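Local coordinates for protein adenylyltransferase and sulfurtransferase uba4 (Chaetomium thermophilum, PDB 6YUB) that probably activates a ubiquitin-like sulfur-carrier protein by adenylating its C-terminus, then sulfurates it, for tRNA thiolation and molybdenum cofactor synthesis, at residues B[30-35]-B[54-59]; B[89-94]-B[108-113]. All blocks are in the same frame, centred on the assembly; numbering follows the deposited sequence.

Contact 1 (B[30-35]-B[54-59]); sequences LRLMNA and AGAGVG
The backbone N-H of Gly59 bonds to the carbonyl O of Leu32 (N to O 2.9 Å, N-H...O angle 156°), tying the last turn of helix 25-33 to the chain leaving helix 46-56. Ala35 N reaches the same oxygen from the opposite face of the carbonyl plane, so two N-H groups grip it. CA-H...O contacts reinforce the junction: Val58 CA lies 3.3 Å from Leu32 O, and Gly59 CA 3.2 Å from Met33 O. Glycine suits position 59 because a CB would run into Met33 O. Gly57 has a different reason: its positive phi (99°) completes a Schellman motif behind helix 46-56, where a side chain would jam against the carbonyl of Ala56. The O of Gly57 is met by Met33 CG at 3.6 Å. The two methyls of Leu32 divide between Ala56 and Val58. CD1 comes within 4.4 Å of Ala56 CB, a methyl small enough to leave room for the leucine, while CD2 lies 4.2 Å from Val58 CG2. CD1 also approaches the carbonyl O of Ala56, an oxygen that takes hydrogen bonds from Gln18 NE2 and Gln29 NE2. Leu226 and Val227 of helix 208-228 pack on Leu32 as well, and Met33 leans on Glu11 of helix 9-19. Beyond the junction the two segments lead into neighbouring parallel strands, 36-40 and 60-64, while Gly59 bonds through its backbone to Val105 at the start of strand 105-109.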
# COMPACT_ATOMS: atom_id res chain seq x y z
N LEU B 30 -27.97 -2.00 -0.45
CA LEU B 30 -28.77 -2.99 0.26
C LEU B 30 -28.00 -4.30 0.45
O LEU B 30 -28.18 -4.98 1.47
CB LEU B 30 -30.07 -3.26 -0.49
CG LEU B 30 -31.11 -2.15 -0.45
CD1 LEU B 30 -32.25 -2.45 -1.42
CD2 LEU B 30 -31.65 -1.95 0.96
N ARG B 31 -27.14 -4.66 -0.51
CA ARG B 31 -26.35 -5.87 -0.38
C ARG B 31 -25.35 -5.76 0.77
O ARG B 31 -25.07 -6.75 1.46
CB ARG B 31 -25.64 -6.19 -1.69
CG ARG B 31 -26.55 -6.84 -2.71
CD ARG B 31 -25.90 -6.90 -4.09
NE ARG B 31 -26.85 -7.38 -5.09
CZ ARG B 31 -26.56 -7.53 -6.38
NH1 ARG B 31 -25.35 -7.23 -6.84
NH2 ARG B 31 -27.49 -7.98 -7.22
N LEU B 32 -24.78 -4.57 0.97
CA LEU B 32 -23.94 -4.36 2.15
C LEU B 32 -24.76 -4.46 3.43
O LEU B 32 -24.38 -5.15 4.38
CB LEU B 32 -23.23 -3.01 2.06
CG LEU B 32 -22.25 -2.83 0.91
CD1 LEU B 32 -21.74 -1.39 0.88
CD2 LEU B 32 -21.09 -3.81 1.02
N MET B 33 -25.91 -3.79 3.46
CA MET B 33 -26.72 -3.71 4.67
C MET B 33 -27.35 -5.05 5.03
O MET B 33 -27.67 -5.27 6.20
CB MET B 33 -27.80 -2.65 4.51
CG MET B 33 -27.25 -1.25 4.31
SD MET B 33 -28.51 -0.09 3.73
CE MET B 33 -29.76 -0.27 4.99
N ASN B 34 -27.55 -5.93 4.06
CA ASN B 34 -28.07 -7.27 4.32
C ASN B 34 -26.97 -8.30 4.53
O ASN B 34 -27.28 -9.48 4.70
CB ASN B 34 -28.98 -7.71 3.16
CG ASN B 34 -30.30 -6.96 3.14
OD1 ASN B 34 -30.90 -6.71 4.19
ND2 ASN B 34 -30.75 -6.59 1.95
N ALA B 35 -25.71 -7.87 4.54
CA ALA B 35 -24.59 -8.79 4.63
C ALA B 35 -24.14 -8.97 6.07
O ALA B 35 -24.41 -8.14 6.95
CB ALA B 35 -23.42 -8.28 3.78
N ALA B 54 -17.50 -0.60 8.61
CA ALA B 54 -18.49 0.11 9.41
C ALA B 54 -18.98 1.36 8.69
O ALA B 54 -20.19 1.56 8.51
CB ALA B 54 -17.91 0.47 10.78
N GLY B 55 -18.06 2.21 8.25
CA GLY B 55 -18.45 3.42 7.53
C GLY B 55 -19.29 3.13 6.31
O GLY B 55 -20.22 3.87 6.00
N ALA B 56 -18.99 2.03 5.60
CA ALA B 56 -19.68 1.69 4.36
C ALA B 56 -21.08 1.14 4.60
O ALA B 56 -21.89 1.09 3.67
CB ALA B 56 -18.87 0.66 3.56
N GLY B 57 -21.38 0.69 5.82
CA GLY B 57 -22.72 0.28 6.17
C GLY B 57 -23.01 -1.21 6.15
O GLY B 57 -24.18 -1.59 6.08
N VAL B 58 -21.98 -2.06 6.20
CA VAL B 58 -22.24 -3.49 6.31
C VAL B 58 -23.16 -3.73 7.49
O VAL B 58 -22.90 -3.26 8.60
CB VAL B 58 -20.91 -4.26 6.44
CG1 VAL B 58 -21.16 -5.72 6.78
CG2 VAL B 58 -20.13 -4.16 5.13
N GLY B 59 -24.26 -4.44 7.24
CA GLY B 59 -25.33 -4.49 8.22
C GLY B 59 -24.96 -5.21 9.51
O GLY B 59 -25.46 -4.85 10.58

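Contact 2 (B[89-94]-B[108-113]); sequences KVDSLI and PYRFDL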
# COMPACT_ATOMS: atom_id res chain seq x y z
N LYS B 89 -9.86 -5.79 23.29
CA LYS B 89 -9.74 -5.17 21.97
C LYS B 89 -11.09 -5.10 21.27
O LYS B 89 -11.44 -4.07 20.68
CB LYS B 89 -8.74 -5.95 21.12
CG LYS B 89 -7.29 -5.83 21.60
CD LYS B 89 -6.31 -6.09 20.46
CE LYS B 89 -5.97 -7.56 20.33
NZ LYS B 89 -5.38 -7.87 19.00
N VAL B 90 -11.88 -6.18 21.34
CA VAL B 90 -13.16 -6.22 20.64
C VAL B 90 -14.07 -5.09 21.13
O VAL B 90 -14.76 -4.45 20.33
CB VAL B 90 -13.82 -7.60 20.82
CG1 VAL B 90 -14.08 -7.89 22.29
CG2 VAL B 90 -15.10 -7.67 20.02
N ASP B 91 -14.08 -4.83 22.44
CA ASP B 91 -14.93 -3.78 22.98
C ASP B 91 -14.38 -2.40 22.65
O ASP B 91 -15.15 -1.48 22.34
CB ASP B 91 -15.07 -3.94 24.50
CG ASP B 91 -15.95 -5.12 24.88
OD1 ASP B 91 -17.00 -5.31 24.24
OD2 ASP B 91 -15.59 -5.85 25.83
N SER B 92 -13.06 -2.22 22.71
CA SER B 92 -12.46 -0.93 22.38
C SER B 92 -12.66 -0.61 20.90
O SER B 92 -12.89 0.55 20.54
CB SER B 92 -10.98 -0.94 22.73
OG SER B 92 -10.33 0.23 22.28
N LEU B 93 -12.56 -1.61 20.03
CA LEU B 93 -12.74 -1.39 18.61
C LEU B 93 -14.18 -1.04 18.28
O LEU B 93 -14.44 -0.12 17.49
CB LEU B 93 -12.30 -2.63 17.82
CG LEU B 93 -12.61 -2.63 16.33
CD1 LEU B 93 -12.10 -1.37 15.67
CD2 LEU B 93 -12.00 -3.87 15.66
N ILE B 94 -15.14 -1.77 18.87
CA ILE B 94 -16.54 -1.50 18.61
C ILE B 94 -16.93 -0.12 19.12
O ILE B 94 -17.81 0.54 18.55
CB ILE B 94 -17.42 -2.60 19.24
CG1 ILE B 94 -17.27 -3.90 18.44
CG2 ILE B 94 -18.88 -2.16 19.30
CD1 ILE B 94 -17.84 -5.13 19.11
N PRO B 108 -19.65 -8.96 19.19
CA PRO B 108 -18.32 -9.30 19.71
C PRO B 108 -18.23 -10.75 20.18
O PRO B 108 -19.15 -11.30 20.77
CB PRO B 108 -18.16 -8.33 20.89
CG PRO B 108 -19.56 -8.17 21.41
CD PRO B 108 -20.47 -8.25 20.20
N TYR B 109 -17.09 -11.36 19.87
CA TYR B 109 -16.71 -12.66 20.42
C TYR B 109 -15.54 -12.40 21.36
O TYR B 109 -14.40 -12.23 20.90
CB TYR B 109 -16.35 -13.66 19.32
CG TYR B 109 -17.51 -14.07 18.45
CD1 TYR B 109 -17.89 -13.30 17.36
CD2 TYR B 109 -18.22 -15.25 18.69
CE1 TYR B 109 -18.94 -13.67 16.55
CE2 TYR B 109 -19.27 -15.63 17.88
CZ TYR B 109 -19.63 -14.84 16.81
OH TYR B 109 -20.68 -15.20 15.99
N ARG B 110 -15.81 -12.35 22.65
CA ARG B 110 -14.81 -11.96 23.65
C ARG B 110 -13.96 -13.14 24.09
O ARG B 110 -13.85 -13.42 25.28
CB ARG B 110 -15.49 -11.30 24.83
CG ARG B 110 -16.33 -10.09 24.48
CD ARG B 110 -16.98 -9.44 25.72
NE ARG B 110 -17.59 -8.15 25.37
CZ ARG B 110 -18.84 -7.99 24.94
NH1 ARG B 110 -19.64 -9.04 24.81
NH2 ARG B 110 -19.29 -6.79 24.65
N PHE B 111 -13.36 -13.84 23.13
CA PHE B 111 -12.52 -14.99 23.45
C PHE B 111 -11.79 -15.44 22.18
O PHE B 111 -12.20 -15.13 21.06
CB PHE B 111 -13.33 -16.15 24.05
CG PHE B 111 -14.60 -16.44 23.31
CD1 PHE B 111 -14.62 -17.31 22.23
CD2 PHE B 111 -15.80 -15.85 23.70
CE1 PHE B 111 -15.79 -17.58 21.55
CE2 PHE B 111 -16.97 -16.12 23.03
CZ PHE B 111 -16.97 -16.98 21.96
N ASP B 112 -10.72 -16.20 22.38
CA ASP B 112 -9.89 -16.66 21.28
C ASP B 112 -10.65 -17.65 20.40
O ASP B 112 -11.41 -18.49 20.89
CB ASP B 112 -8.63 -17.34 21.81
CG ASP B 112 -7.74 -16.39 22.58
OD1 ASP B 112 -7.98 -15.17 22.54
OD2 ASP B 112 -6.79 -16.88 23.24
N LEU B 113 -10.44 -17.53 19.09
CA LEU B 113 -10.86 -18.58 18.17
C LEU B 113 -9.92 -19.77 18.29
O LEU B 113 -8.70 -19.61 18.37
CB LEU B 113 -10.88 -18.05 16.74
CG LEU B 113 -11.40 -19.01 15.67
CD1 LEU B 113 -12.46 -18.33 14.81
CD2 LEU B 113 -10.26 -19.51 14.79
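Arg110 reaches from just beyond strand 105-109 to Asp91 on helix 89-100. From CB, its chain places CG anti to the carbonyl carbon (chi1 -57°), where CG rests 3.8 Å from Val90 CG1. The chain then runs extended through CD, which passes 3.9 Å from Asp91 OD2, to NE. There the guanidinium grips the carboxylate side-on: NE bonds to Asp91 OD2 at 3.1 Å, nearly straight (169°) and in plane, and NH2 to Asp91 OD1 at 2.8 Å. Each oxygen uses its syn lone pair, although the two planes are turned 34° apart. Pro108 CG lies over one face of the guanidinium, offset toward the rim. An alanine in place of Asp91 would probably leave the guanidinium without this countercharge and less restrained in its rotation. The helix and strand belong to a beta-alpha-beta crossover of the Rossmann-type ThiF domain, in which helix 89-100 connects strand 60-64 to strand 105-109. Beneath the salt bridge, branched and apolar residues suit the helix-strand interface: Val90 CG2 presses tightly on Pro108 CB, at 3.2 Å, and Ile94 CD1 touches that same CB at 3.7 Å. Val90 and Ile94 also meet Ile63 of strand 60-64.

Contacts 1 and 2 follow one another along the chain, their centres 20 Å apart and their nearest atoms about 8 Å apart without touching. Contact 1 closes just before strand 60-64, and contact 2 packs the helix and strand that come after it, so both lie around the parallel part of the mixed sheet, contact 2 including its edge strand 105-109. That strand, beside 60-64 in the sheet, carries Pro108 near its end. Of the two, contact 2 lies closer to the predicted ATP site: it includes Lys89, which salt-bridges to Asp65, and the side chain of Val90 lies about 5 Å from that of Asp65. Contact 1 is remote from this site and from the zinc-binding cysteines.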